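Local structure of lysyl oxidase (1W7C) at residues 605-610 with 643-648; 283-288 with 402-407; 22-27 with 56-61; 515-520 with 529-534. The protein is a copper- and topaquinone-dependent amine oxidase that probably converts primary amines, including lysine side chains, to aldehydes. All blocks are in the same frame, centred on the assembly; numbering follows the deposited sequence. Where two conformers were deposited one is given.

Interaction 1: 605-610 with 643-648; sequences TKHKDT and DIVAWV. Unlike the reference sequence in segment 605-610: T610 (reference Glu). With CA (calcium ion), chain D.
T605 holds OG1 between its backbone N and carbonyl carbon (chi1 66°), which aims it at the indole edge of W647, while in D643 CG stands anti to the backbone N (chi1 -174°) and comes to lie against H607. The first pairing is a nearly straight hydrogen bond from W647 NE1 to T605 OG1, 2.9 Å, with the hydroxyl in the ring plane; the side chains cross at about a right angle, and V645 CG1 lies over one face of the indole, offset toward its rim. In the second, the side chains of H607 and D643 run side by side, imidazole and carboxylate planes 12° apart, with H607 CB 3.5 Å from D643 CG. V645 CG2 meets the imidazole edge, 3.7 Å from H607 CD2. Paired backbone bonds join T605 and V645, and H607 N adds a 2.8 Å bond to D643 O. The carboxylate is split: OD2 forms a salt bridge with K65, whereas D643 OD1 binds calcium at 2.3 Å. I644 O is a second ligand, and a water coordinates the ion and accepts from I644 N. D497, L498 and D499 complete this calcium site, built onto an antiparallel strand pair of the copper amine oxidase enzyme domain.

Interaction 2: 283-288 with 402-407; sequences PRLVEP and FENQED
E403 meets the 283-288 segment first. Its backbone O lies 3.4 Å from L285 CD2, while three waters donate to E287 OE2 and connect it with E403 OE1, N and O respectively. E287 OE2 and E403 OE1 stay 4.7 Å apart; E403 OE2 turns instead to R292 and W304. At N404 the side chain crosses that of L285 at about a right angle, with N404 OD1 3.6 Å from L285 CD2. The other branch, N404 ND2, donates at 3.1 Å to E406 OE1, arriving from above the carboxylate plane (71° out of it). An alanine in place of N404 would probably cost E406 OE1 its amide donor, though K445 and T426 remain as its partners, and open a gap beside L285 CD2. Q405 follows, its N 4.1 Å from L285 CD1 and without a partner in the model; its amide NE2 goes to P283 O of the second subunit. With strands 284-286 and 402-405 at 113° and no direct hydrogen bond between the segments, the chemistry implies a contact of leucine methyls with a backbone carbonyl and an amide oxygen, flanked by a hydrated acidic pair; the water donating to both carboxylates probably eases the repulsion of their like charges.

Interaction 3: 22-27 with 56-61; sequences TSLAKE and LWIETL
T60 and L24 carry the close-packed part of the contact. T60 OG1, set beside its own backbone N (chi1 -62°), donates a 2.8 Å hydrogen bond to T22 O, arriving 19° out of the carbonyl plane. R81 is a second donor to this carbonyl. L24 packs onto the strand: its CD1 lies 3.5 Å from E59 C and 3.7 Å from I58 CG2, where the two side chains cross at about a right angle, and L24 CD2 sits 3.5 Å from T60 OG1. L24 also packs on V29 of helix 26-39 and A83 of strand 82-89, and I58 on V32 and L33, so the leucine enters an apolar layer between strand and helix. Here A25 is the N-cap of that helix, and strand 53-61 pairs antiparallel with 82-89 in the N2 domain, where L56 and W57 both face V86 in a classic beta bulge. Between the backbones of L24 and T60 there is no direct bond; one water bridges them, accepting from L24 N at 3.0 Å and from T60 N at 2.9 Å. The loose side is that of the partly exposed T22, S23 and E59, whose side chains start away from the opposing segment; S23 OG hydrogen-bonds D385, and E59 OE2 makes a salt bridge with R84.

Interaction 4: 515-520 with 529-534; sequences VDVEYP and TKQIAR
Q531 meets V515 and V517 through a side chain, extended beyond CG, that can be followed atom by atom. CB heads for the 515-520 segment but is still 4.4 Å from V515 CG2. With chi1 at -64°, CG is anti to the carbonyl carbon and comes to 3.6 Å from V515 CG2. CD follows at 3.5 Å from V515 CG2, the two side chains crossing at about a right angle, and OE1 stays at 4.0 Å from that same methyl. V515 was deposited in two conformers, so these distances hold for the one described and may not for the other. At the tip, NE2 meets V517 CG1 at 3.6 Å, the two side chains reaching toward each other, and also hydrogen-bonds Y475 OH of the second subunit. Between the segments, V515 and T529 form an antiparallel hydrogen-bonded pair with two backbone bonds; at T529 O the donor lies 40° out of the carbonyl plane. Beside this pair, T529 CG2 is 3.7 Å from V517 CG2 and 3.5 Å from Y519 OH, while V517 CG2 lies over one face of the Y519 ring, toward its rim. An alanine in place of Q531 would probably leave Y475 OH of the second subunit without this amide mate and open a gap beside V515 CG2 and V517 CG1. T529 OG1 also bonds Q352 of that subunit. The chemistry thus implies that the amide serves both sides, packing on the valines through CD and NE2 while NE2 also bonds the partner chain, as in the arms that copper amine oxidase subunits extend across their dimer.

From the N terminus, interaction 3 comes first, closing a 28-residue loop that contains most of helix 26-39 and tying the chain leading into that helix to strand 53-61 of the N2 domain. Interaction 2 closes the longest loop, 113 residues rich in strands, and joins strand 284-286 to strand 391-405 at the interface with the second subunit. Interaction 4 closes a hairpin with only 8 residues between its segments, also against that subunit. Interaction 1 then spans 32 residues almost devoid of helix and strand, joining strand 602-606 to strand 642-654. The four follow in series; none nest or cross. Interactions 1 and 4 are related through neighbouring strands 642-654 and 504-518, their nearest atoms about 10 Å apart.

Interaction 1: 605-610 with 643-648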
loop_
_atom_site.group_PDB
_atom_site.type_symbol
_atom_site.label_atom_id
_atom_site.label_comp_id
_atom_site.label_asym_id
_atom_site.label_seq_id
_atom_site.Cartn_x
_atom_site.Cartn_y
_atom_site.Cartn_z
ATOM N N THR A 605 -15.654 3.145 19.919
ATOM C CA THR A 605 -16.192 3.457 21.225
ATOM C C THR A 605 -16.911 4.782 21.234
ATOM O O THR A 605 -16.725 5.635 20.351
ATOM C CB THR A 605 -15.108 3.494 22.299
ATOM O OG1 THR A 605 -14.222 4.599 22.030
ATOM C CG2 THR A 605 -14.281 2.184 22.336
ATOM N N LYS A 606 -17.710 4.996 22.276
ATOM C CA LYS A 606 -18.314 6.290 22.546
ATOM C C LYS A 606 -17.255 7.217 23.113
ATOM O O LYS A 606 -16.603 6.899 24.090
ATOM C CB LYS A 606 -19.511 6.110 23.484
ATOM C CG LYS A 606 -20.129 7.371 23.999
ATOM C CD LYS A 606 -21.237 7.040 25.033
ATOM C CE LYS A 606 -21.835 8.217 25.666
ATOM N NZ LYS A 606 -22.958 7.761 26.483
ATOM N N HIS A 607 -17.139 8.394 22.537
ATOM C CA HIS A 607 -16.159 9.369 22.987
ATOM C C HIS A 607 -16.377 9.717 24.449
ATOM O O HIS A 607 -17.506 9.990 24.851
ATOM C CB HIS A 607 -16.249 10.666 22.207
ATOM C CG HIS A 607 -15.230 11.670 22.641
ATOM N ND1 HIS A 607 -15.430 12.516 23.710
ATOM C CD2 HIS A 607 -13.953 11.851 22.249
ATOM C CE1 HIS A 607 -14.321 13.206 23.929
ATOM N NE2 HIS A 607 -13.415 12.843 23.031
ATOM N N LYS A 608 -15.308 9.736 25.239
ATOM C CA LYS A 608 -15.348 10.248 26.617
ATOM C C LYS A 608 -14.052 10.968 26.920
ATOM O O LYS A 608 -12.966 10.522 26.553
ATOM C CB LYS A 608 -15.531 9.113 27.607
ATOM C CG LYS A 608 -16.875 8.384 27.511
ATOM C CD LYS A 608 -17.051 7.263 28.502
ATOM C CE LYS A 608 -18.425 6.644 28.361
ATOM N NZ LYS A 608 -18.708 5.509 29.258
ATOM N N ASP A 609 -14.150 12.081 27.650
ATOM C CA ASP A 609 -12.959 12.761 28.146
ATOM C C ASP A 609 -12.159 11.887 29.101
ATOM O O ASP A 609 -10.930 12.068 29.178
ATOM C CB ASP A 609 -13.343 14.053 28.841
ATOM C CG ASP A 609 -13.908 15.071 27.911
ATOM O OD1 ASP A 609 -13.416 15.256 26.771
ATOM O OD2 ASP A 609 -14.847 15.795 28.277
ATOM N N THR A 610 -12.822 10.988 29.815
ATOM C CA THR A 610 -12.157 10.025 30.694
ATOM C C THR A 610 -11.479 8.888 29.929
ATOM O O THR A 610 -10.761 8.113 30.516
ATOM C CB THR A 610 -13.160 9.413 31.679
ATOM O OG1 THR A 610 -14.279 8.895 30.938
ATOM C CG2 THR A 610 -13.724 10.424 32.642
ATOM N N ASP A 643 -21.198 10.362 19.577
ATOM C CA ASP A 643 -19.831 10.749 19.201
ATOM C C ASP A 643 -18.963 9.502 19.306
ATOM O O ASP A 643 -18.809 8.921 20.396
ATOM C CB ASP A 643 -19.357 11.824 20.151
ATOM C CG ASP A 643 -18.035 12.391 19.777
ATOM O OD1 ASP A 643 -17.366 11.838 18.878
ATOM O OD2 ASP A 643 -17.609 13.445 20.340
ATOM N N ILE A 644 -18.474 9.047 18.158
ATOM C CA ILE A 644 -17.729 7.809 18.031
ATOM C C ILE A 644 -16.256 8.160 17.866
ATOM O O ILE A 644 -15.872 9.166 17.235
ATOM C CB ILE A 644 -18.250 7.011 16.800
ATOM C CG1 ILE A 644 -19.721 6.640 17.002
ATOM C CG2 ILE A 644 -17.400 5.751 16.560
ATOM C CD1 ILE A 644 -20.389 6.024 15.808
ATOM N N VAL A 645 -15.427 7.295 18.447
ATOM C CA VAL A 645 -13.984 7.302 18.229
ATOM C C VAL A 645 -13.605 5.918 17.661
ATOM O O VAL A 645 -14.078 4.881 18.152
ATOM C CB VAL A 645 -13.211 7.493 19.568
ATOM C CG1 VAL A 645 -11.713 7.430 19.371
ATOM C CG2 VAL A 645 -13.644 8.759 20.248
ATOM N N ALA A 646 -12.791 5.929 16.594
ATOM C CA ALA A 646 -12.215 4.694 16.077
ATOM C C ALA A 646 -10.774 4.615 16.559
ATOM O O ALA A 646 -10.010 5.514 16.403
ATOM C CB ALA A 646 -12.273 4.643 14.560
ATOM N N TRP A 647 -10.447 3.469 17.136
ATOM C CA TRP A 647 -9.078 3.180 17.603
ATOM C C TRP A 647 -8.570 2.143 16.592
ATOM O O TRP A 647 -9.025 0.986 16.607
ATOM C CB TRP A 647 -9.129 2.603 19.044
ATOM C CG TRP A 647 -9.840 3.478 20.039
ATOM C CD1 TRP A 647 -11.155 3.450 20.278
ATOM C CD2 TRP A 647 -9.279 4.450 20.958
ATOM N NE1 TRP A 647 -11.481 4.383 21.230
ATOM C CE2 TRP A 647 -10.349 5.010 21.670
ATOM C CE3 TRP A 647 -7.993 4.942 21.195
ATOM C CZ2 TRP A 647 -10.180 5.980 22.659
ATOM C CZ3 TRP A 647 -7.810 5.909 22.178
ATOM C CH2 TRP A 647 -8.909 6.438 22.895
ATOM N N VAL A 648 -7.679 2.605 15.703
ATOM C CA VAL A 648 -7.281 1.883 14.524
ATOM C C VAL A 648 -5.861 1.395 14.670
ATOM O O VAL A 648 -4.975 2.161 15.015
ATOM C CB VAL A 648 -7.402 2.756 13.251
ATOM C CG1 VAL A 648 -7.033 1.946 12.062
ATOM C CG2 VAL A 648 -8.812 3.326 13.131
HETATM CA CA CA D . -16.129 11.494 16.941
HETATM O O HOH W 1 -18.329 11.123 15.994
#

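Interaction 2: 283-288 with 402-407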
loop_
_atom_site.group_PDB
_atom_site.type_symbol
_atom_site.label_atom_id
_atom_site.label_comp_id
_atom_site.label_asym_id
_atom_site.label_seq_id
_atom_site.Cartn_x
_atom_site.Cartn_y
_atom_site.Cartn_z
ATOM N N PRO A 283 17.435 11.732 -8.336
ATOM C CA PRO A 283 16.527 12.866 -8.592
ATOM C C PRO A 283 16.127 13.648 -7.352
ATOM O O PRO A 283 16.156 13.115 -6.228
ATOM C CB PRO A 283 15.324 12.224 -9.297
ATOM C CG PRO A 283 15.864 10.939 -9.851
ATOM C CD PRO A 283 16.886 10.475 -8.844
ATOM N N ARG A 284 15.727 14.886 -7.584
ATOM C CA ARG A 284 15.358 15.847 -6.546
ATOM C C ARG A 284 13.973 16.394 -6.888
ATOM O O ARG A 284 13.713 16.777 -8.013
ATOM C CB ARG A 284 16.366 17.047 -6.544
ATOM C CG ARG A 284 17.700 16.749 -5.850
ATOM C CD ARG A 284 17.647 16.810 -4.316
ATOM N NE ARG A 284 17.301 18.170 -3.879
ATOM C CZ ARG A 284 18.130 19.185 -3.747
ATOM N NH1 ARG A 284 19.425 19.025 -3.941
ATOM N NH2 ARG A 284 17.675 20.367 -3.358
ATOM N N LEU A 285 13.121 16.509 -5.884
ATOM C CA LEU A 285 11.922 17.301 -5.921
ATOM C C LEU A 285 12.255 18.801 -5.740
ATOM O O LEU A 285 13.020 19.183 -4.878
ATOM C CB LEU A 285 11.036 16.832 -4.776
ATOM C CG LEU A 285 9.589 17.186 -4.818
ATOM C CD1 LEU A 285 8.925 16.457 -5.999
ATOM C CD2 LEU A 285 8.988 16.784 -3.462
ATOM N N VAL A 286 11.725 19.640 -6.617
ATOM C CA VAL A 286 11.855 21.081 -6.499
ATOM C C VAL A 286 10.483 21.738 -6.593
ATOM O O VAL A 286 9.525 21.157 -7.109
ATOM C CB VAL A 286 12.804 21.662 -7.571
ATOM C CG1 VAL A 286 14.162 21.043 -7.439
ATOM C CG2 VAL A 286 12.251 21.452 -8.954
ATOM N N GLU A 287 10.458 22.994 -6.140
ATOM C CA GLU A 287 9.272 23.834 -6.165
ATOM C C GLU A 287 9.542 24.990 -7.093
ATOM O O GLU A 287 10.073 26.024 -6.654
ATOM C CB GLU A 287 8.954 24.325 -4.751
ATOM C CG GLU A 287 8.288 23.228 -3.935
ATOM C CD GLU A 287 8.030 23.552 -2.483
ATOM O OE1 GLU A 287 8.567 24.544 -1.953
ATOM O OE2 GLU A 287 7.336 22.754 -1.840
ATOM N N PRO A 288 9.217 24.850 -8.381
ATOM C CA PRO A 288 9.649 25.894 -9.339
ATOM C C PRO A 288 9.096 27.282 -9.049
ATOM O O PRO A 288 9.690 28.268 -9.421
ATOM C CB PRO A 288 9.110 25.413 -10.695
ATOM C CG PRO A 288 8.656 24.013 -10.501
ATOM C CD PRO A 288 8.431 23.781 -9.031
ATOM N N PHE A 402 6.100 18.952 3.906
ATOM C CA PHE A 402 6.475 19.088 2.516
ATOM C C PHE A 402 5.355 18.703 1.578
ATOM O O PHE A 402 4.486 17.886 1.913
ATOM C CB PHE A 402 7.757 18.302 2.156
ATOM C CG PHE A 402 7.639 16.798 2.304
ATOM C CD1 PHE A 402 7.870 16.198 3.526
ATOM C CD2 PHE A 402 7.342 16.001 1.203
ATOM C CE1 PHE A 402 7.799 14.818 3.674
ATOM C CE2 PHE A 402 7.271 14.611 1.343
ATOM C CZ PHE A 402 7.499 14.028 2.573
ATOM N N GLU A 403 5.377 19.307 0.394
ATOM C CA GLU A 403 4.468 18.937 -0.671
ATOM C C GLU A 403 5.166 17.964 -1.622
ATOM O O GLU A 403 6.215 18.238 -2.170
ATOM C CB GLU A 403 3.982 20.158 -1.432
ATOM C CG GLU A 403 2.819 19.801 -2.369
ATOM C CD GLU A 403 2.238 21.000 -3.105
ATOM O OE1 GLU A 403 3.005 21.902 -3.522
ATOM O OE2 GLU A 403 0.997 21.000 -3.296
ATOM N N ASN A 404 4.613 16.768 -1.753
ATOM C CA ASN A 404 5.130 15.808 -2.720
ATOM C C ASN A 404 4.389 15.929 -4.037
ATOM O O ASN A 404 3.258 16.409 -4.061
ATOM C CB ASN A 404 5.020 14.359 -2.201
ATOM C CG ASN A 404 5.888 13.392 -2.978
ATOM O OD1 ASN A 404 6.977 13.771 -3.476
ATOM N ND2 ASN A 404 5.445 12.124 -3.087
ATOM N N GLN A 405 5.037 15.480 -5.123
ATOM C CA GLN A 405 4.335 15.157 -6.369
ATOM C C GLN A 405 4.323 13.648 -6.426
ATOM O O GLN A 405 5.349 12.994 -6.618
ATOM C CB GLN A 405 5.065 15.751 -7.571
ATOM C CG GLN A 405 4.281 15.593 -8.886
ATOM C CD GLN A 405 3.004 16.393 -8.932
ATOM O OE1 GLN A 405 1.914 15.828 -9.057
ATOM N NE2 GLN A 405 3.139 17.730 -8.920
ATOM N N GLU A 406 3.160 13.045 -6.249
ATOM C CA GLU A 406 3.105 11.606 -6.290
ATOM C C GLU A 406 3.424 11.104 -7.699
ATOM O O GLU A 406 3.239 11.820 -8.668
ATOM C CB GLU A 406 1.731 11.082 -5.864
ATOM C CG GLU A 406 1.278 11.465 -4.465
ATOM C CD GLU A 406 2.162 10.958 -3.362
ATOM O OE1 GLU A 406 2.488 11.739 -2.444
ATOM O OE2 GLU A 406 2.485 9.739 -3.389
ATOM N N ASP A 407 3.874 9.839 -7.792
ATOM C CA ASP A 407 4.374 9.265 -9.035
ATOM C C ASP A 407 3.283 8.841 -10.023
ATOM O O ASP A 407 3.593 8.341 -11.083
ATOM C CB ASP A 407 5.334 8.092 -8.752
ATOM C CG ASP A 407 4.644 6.837 -8.182
ATOM O OD1 ASP A 407 3.432 6.661 -8.324
ATOM O OD2 ASP A 407 5.281 5.933 -7.580
HETATM O O HOH W 2 4.593 23.312 -1.751
HETATM O O HOH W 3 7.249 21.811 0.687
HETATM O O HOH W 4 8.092 20.133 -2.630
#

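Interaction 3: 22-27 with 56-61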
loop_
_atom_site.group_PDB
_atom_site.type_symbol
_atom_site.label_atom_id
_atom_site.label_comp_id
_atom_site.label_asym_id
_atom_site.label_seq_id
_atom_site.Cartn_x
_atom_site.Cartn_y
_atom_site.Cartn_z
ATOM N N THR A 22 -1.406 23.015 22.588
ATOM C CA THR A 22 0.028 23.104 22.423
ATOM C C THR A 22 0.775 22.788 23.719
ATOM O O THR A 22 0.242 22.966 24.829
ATOM C CB THR A 22 0.376 24.518 21.880
ATOM O OG1 THR A 22 1.665 24.498 21.277
ATOM C CG2 THR A 22 0.424 25.565 23.007
ATOM N N SER A 23 2.027 22.350 23.559
ATOM C CA SER A 23 2.858 22.022 24.712
ATOM C C SER A 23 3.073 23.244 25.579
ATOM O O SER A 23 2.907 24.392 25.142
ATOM C CB SER A 23 4.215 21.456 24.270
ATOM O OG SER A 23 5.022 22.456 23.655
ATOM N N LEU A 24 3.428 23.001 26.833
ATOM C CA LEU A 24 3.726 24.100 27.737
ATOM C C LEU A 24 4.914 24.922 27.256
ATOM O O LEU A 24 5.903 24.404 26.741
ATOM C CB LEU A 24 3.994 23.579 29.133
ATOM C CG LEU A 24 2.827 22.882 29.831
ATOM C CD1 LEU A 24 3.327 22.355 31.157
ATOM C CD2 LEU A 24 1.632 23.826 29.999
ATOM N N ALA A 25 4.784 26.238 27.356
ATOM C CA ALA A 25 5.911 27.128 27.151
ATOM C C ALA A 25 6.944 26.944 28.271
ATOM O O ALA A 25 6.612 26.498 29.366
ATOM C CB ALA A 25 5.407 28.553 27.140
ATOM N N LYS A 26 8.191 27.276 27.990
ATOM C CA LYS A 26 9.247 27.169 29.000
ATOM C C LYS A 26 8.829 27.859 30.299
ATOM O O LYS A 26 9.025 27.327 31.389
ATOM C CB LYS A 26 10.550 27.748 28.462
ATOM C CG LYS A 26 11.738 27.526 29.404
ATOM C CD LYS A 26 13.072 27.888 28.774
ATOM C CE LYS A 26 14.240 27.155 29.440
ATOM N NZ LYS A 26 13.962 26.740 30.855
ATOM N N GLU A 27 8.272 29.066 30.163
ATOM C CA GLU A 27 7.834 29.854 31.313
ATOM C C GLU A 27 6.735 29.140 32.137
ATOM O O GLU A 27 6.702 29.239 33.368
ATOM C CB GLU A 27 7.366 31.262 30.867
ATOM C CG GLU A 27 6.245 31.291 29.816
ATOM C CD GLU A 27 6.721 31.523 28.374
ATOM O OE1 GLU A 27 5.939 32.108 27.582
ATOM O OE2 GLU A 27 7.854 31.101 28.016
ATOM N N LEU A 56 9.241 14.068 37.631
ATOM C CA LEU A 56 9.561 13.441 36.341
ATOM C C LEU A 56 9.141 14.283 35.145
ATOM O O LEU A 56 9.964 14.616 34.301
ATOM C CB LEU A 56 8.921 12.047 36.201
ATOM C CG LEU A 56 9.522 10.888 36.948
ATOM C CD1 LEU A 56 9.049 10.911 38.386
ATOM C CD2 LEU A 56 9.121 9.578 36.251
ATOM N N TRP A 57 7.836 14.570 35.090
ATOM C CA TRP A 57 7.192 15.119 33.899
ATOM C C TRP A 57 6.289 16.299 34.247
ATOM O O TRP A 57 5.683 16.330 35.327
ATOM C CB TRP A 57 6.362 14.033 33.213
ATOM C CG TRP A 57 7.193 12.930 32.668
ATOM C CD1 TRP A 57 8.422 13.037 32.062
ATOM C CD2 TRP A 57 6.894 11.536 32.721
ATOM N NE1 TRP A 57 8.883 11.791 31.719
ATOM C CE2 TRP A 57 7.958 10.855 32.100
ATOM C CE3 TRP A 57 5.812 10.785 33.218
ATOM C CZ2 TRP A 57 7.998 9.459 31.989
ATOM C CZ3 TRP A 57 5.849 9.395 33.103
ATOM C CH2 TRP A 57 6.933 8.749 32.490
ATOM N N ILE A 58 6.259 17.275 33.344
ATOM C CA ILE A 58 5.376 18.430 33.406
ATOM C C ILE A 58 4.950 18.757 31.980
ATOM O O ILE A 58 5.796 19.103 31.161
ATOM C CB ILE A 58 6.073 19.680 33.997
ATOM C CG1 ILE A 58 6.596 19.416 35.406
ATOM C CG2 ILE A 58 5.091 20.841 33.980
ATOM C CD1 ILE A 58 7.438 20.553 35.982
ATOM N N GLU A 59 3.663 18.572 31.694
ATOM C CA GLU A 59 3.163 18.771 30.340
ATOM C C GLU A 59 1.743 19.318 30.321
ATOM O O GLU A 59 1.057 19.346 31.336
ATOM C CB GLU A 59 3.226 17.478 29.529
ATOM C CG GLU A 59 2.256 16.424 30.007
ATOM C CD GLU A 59 2.008 15.302 29.008
ATOM O OE1 GLU A 59 2.536 15.347 27.876
ATOM O OE2 GLU A 59 1.246 14.389 29.394
ATOM N N THR A 60 1.300 19.735 29.132
ATOM C CA THR A 60 -0.073 20.202 28.978
ATOM C C THR A 60 -1.077 19.103 29.273
ATOM O O THR A 60 -0.958 18.003 28.738
ATOM C CB THR A 60 -0.276 20.694 27.572
ATOM O OG1 THR A 60 0.601 21.807 27.350
ATOM C CG2 THR A 60 -1.707 21.196 27.356
ATOM N N LEU A 61 -2.054 19.402 30.128
ATOM C CA LEU A 61 -3.241 18.575 30.269
ATOM C C LEU A 61 -4.249 19.143 29.279
ATOM O O LEU A 61 -4.784 20.239 29.499
ATOM C CB LEU A 61 -3.772 18.635 31.703
ATOM C CG LEU A 61 -5.019 17.814 31.960
ATOM C CD1 LEU A 61 -4.768 16.329 31.785
ATOM C CD2 LEU A 61 -5.520 18.097 33.376
HETATM O O HOH W 5 3.508 20.029 27.257
#

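Interaction 4: 515-520 with 529-534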
loop_
_atom_site.group_PDB
_atom_site.type_symbol
_atom_site.label_atom_id
_atom_site.label_comp_id
_atom_site.label_asym_id
_atom_site.label_seq_id
_atom_site.Cartn_x
_atom_site.Cartn_y
_atom_site.Cartn_z
ATOM N N VAL A 515 -24.788 -14.318 -3.614
ATOM C CA VAL A 515 -26.161 -14.709 -3.309
ATOM C C VAL A 515 -26.799 -15.276 -4.588
ATOM O O VAL A 515 -26.561 -14.766 -5.677
ATOM C CB VAL A 515 -27.011 -13.524 -2.793
ATOM C CG1 VAL A 515 -26.369 -12.875 -1.569
ATOM C CG2 VAL A 515 -27.222 -12.494 -3.877
ATOM N N ASP A 516 -27.659 -16.268 -4.426
ATOM C CA ASP A 516 -28.430 -16.788 -5.526
ATOM C C ASP A 516 -29.803 -16.097 -5.526
ATOM O O ASP A 516 -30.455 -15.948 -4.485
ATOM C CB ASP A 516 -28.699 -18.266 -5.346
ATOM C CG ASP A 516 -27.499 -19.132 -5.545
ATOM O OD1 ASP A 516 -26.492 -18.698 -6.101
ATOM O OD2 ASP A 516 -27.502 -20.335 -5.227
ATOM N N VAL A 517 -30.186 -15.621 -6.705
ATOM C CA VAL A 517 -31.402 -14.839 -6.905
ATOM C C VAL A 517 -32.091 -15.255 -8.187
ATOM O O VAL A 517 -31.508 -15.889 -9.054
ATOM C CB VAL A 517 -31.138 -13.316 -6.982
ATOM C CG1 VAL A 517 -30.398 -12.799 -5.757
ATOM C CG2 VAL A 517 -30.400 -12.934 -8.238
ATOM N N GLU A 518 -33.369 -14.923 -8.262
ATOM C CA GLU A 518 -34.132 -14.999 -9.476
ATOM C C GLU A 518 -34.604 -13.587 -9.738
ATOM O O GLU A 518 -34.980 -12.873 -8.800
ATOM C CB GLU A 518 -35.338 -15.924 -9.313
ATOM C CG GLU A 518 -34.981 -17.395 -9.142
ATOM C CD GLU A 518 -36.191 -18.330 -9.152
ATOM O OE1 GLU A 518 -37.284 -17.928 -9.623
ATOM O OE2 GLU A 518 -36.046 -19.485 -8.686
ATOM N N TYR A 519 -34.572 -13.169 -11.001
ATOM C CA TYR A 519 -35.005 -11.838 -11.399
ATOM C C TYR A 519 -36.367 -11.878 -12.070
ATOM O O TYR A 519 -36.705 -12.874 -12.733
ATOM C CB TYR A 519 -34.026 -11.247 -12.403
ATOM C CG TYR A 519 -32.627 -11.032 -11.858
ATOM C CD1 TYR A 519 -31.573 -11.889 -12.212
ATOM C CD2 TYR A 519 -32.342 -9.961 -11.031
ATOM C CE1 TYR A 519 -30.329 -11.714 -11.712
ATOM C CE2 TYR A 519 -31.076 -9.770 -10.509
ATOM C CZ TYR A 519 -30.074 -10.654 -10.864
ATOM O OH TYR A 519 -28.788 -10.452 -10.421
ATOM N N PRO A 520 -37.150 -10.805 -11.924
ATOM C CA PRO A 520 -38.482 -10.756 -12.544
ATOM C C PRO A 520 -38.451 -10.834 -14.067
ATOM O O PRO A 520 -39.427 -11.304 -14.674
ATOM C CB PRO A 520 -39.043 -9.407 -12.068
ATOM C CG PRO A 520 -37.865 -8.605 -11.650
ATOM C CD PRO A 520 -36.862 -9.587 -11.139
ATOM N N THR A 529 -25.116 -14.119 -8.038
ATOM C CA THR A 529 -24.674 -12.752 -8.184
ATOM C C THR A 529 -24.082 -12.270 -6.878
ATOM O O THR A 529 -23.747 -13.083 -6.014
ATOM C CB THR A 529 -25.806 -11.882 -8.746
ATOM O OG1 THR A 529 -25.324 -10.565 -9.068
ATOM C CG2 THR A 529 -26.974 -11.763 -7.758
ATOM N N LYS A 530 -23.910 -10.961 -6.738
ATOM C CA LYS A 530 -23.390 -10.403 -5.513
ATOM C C LYS A 530 -24.203 -9.183 -5.126
ATOM O O LYS A 530 -24.701 -8.454 -5.978
ATOM C CB LYS A 530 -21.890 -10.051 -5.653
ATOM C CG LYS A 530 -21.554 -9.124 -6.810
ATOM C CD LYS A 530 -20.074 -8.806 -6.858
ATOM C CE LYS A 530 -19.633 -8.153 -8.115
ATOM N NZ LYS A 530 -19.587 -9.101 -9.273
ATOM N N GLN A 531 -24.327 -8.974 -3.820
ATOM C CA GLN A 531 -25.064 -7.866 -3.249
ATOM C C GLN A 531 -24.280 -7.198 -2.125
ATOM O O GLN A 531 -23.364 -7.787 -1.533
ATOM C CB GLN A 531 -26.394 -8.334 -2.686
ATOM C CG GLN A 531 -27.343 -8.882 -3.734
ATOM C CD GLN A 531 -28.663 -9.342 -3.151
ATOM O OE1 GLN A 531 -28.840 -9.407 -1.913
ATOM N NE2 GLN A 531 -29.590 -9.699 -4.036
ATOM N N ILE A 532 -24.730 -5.996 -1.803
ATOM C CA ILE A 532 -24.381 -5.280 -0.582
ATOM C C ILE A 532 -25.550 -5.257 0.415
ATOM O O ILE A 532 -26.702 -5.279 0.017
ATOM C CB ILE A 532 -23.939 -3.839 -0.915
ATOM C CG1 ILE A 532 -24.979 -3.086 -1.798
ATOM C CG2 ILE A 532 -22.587 -3.896 -1.623
ATOM C CD1 ILE A 532 -24.951 -1.570 -1.680
ATOM N N ALA A 533 -25.203 -5.144 1.692
ATOM C CA ALA A 533 -26.181 -4.944 2.763
ATOM C C ALA A 533 -25.531 -3.998 3.775
ATOM O O ALA A 533 -24.435 -4.257 4.254
ATOM C CB ALA A 533 -26.591 -6.260 3.447
ATOM N N ARG A 534 -26.190 -2.879 4.067
ATOM C CA ARG A 534 -25.722 -1.949 5.097
ATOM C C ARG A 534 -26.131 -2.471 6.457
ATOM O O ARG A 534 -27.317 -2.685 6.715
ATOM C CB ARG A 534 -26.264 -0.537 4.867
ATOM C CG ARG A 534 -25.906 0.451 5.948
ATOM C CD ARG A 534 -26.378 1.827 5.624
ATOM N NE ARG A 534 -26.284 2.827 6.689
ATOM C CZ ARG A 534 -27.203 3.021 7.615
ATOM N NH1 ARG A 534 -28.259 2.232 7.688
ATOM N NH2 ARG A 534 -27.083 4.000 8.475
#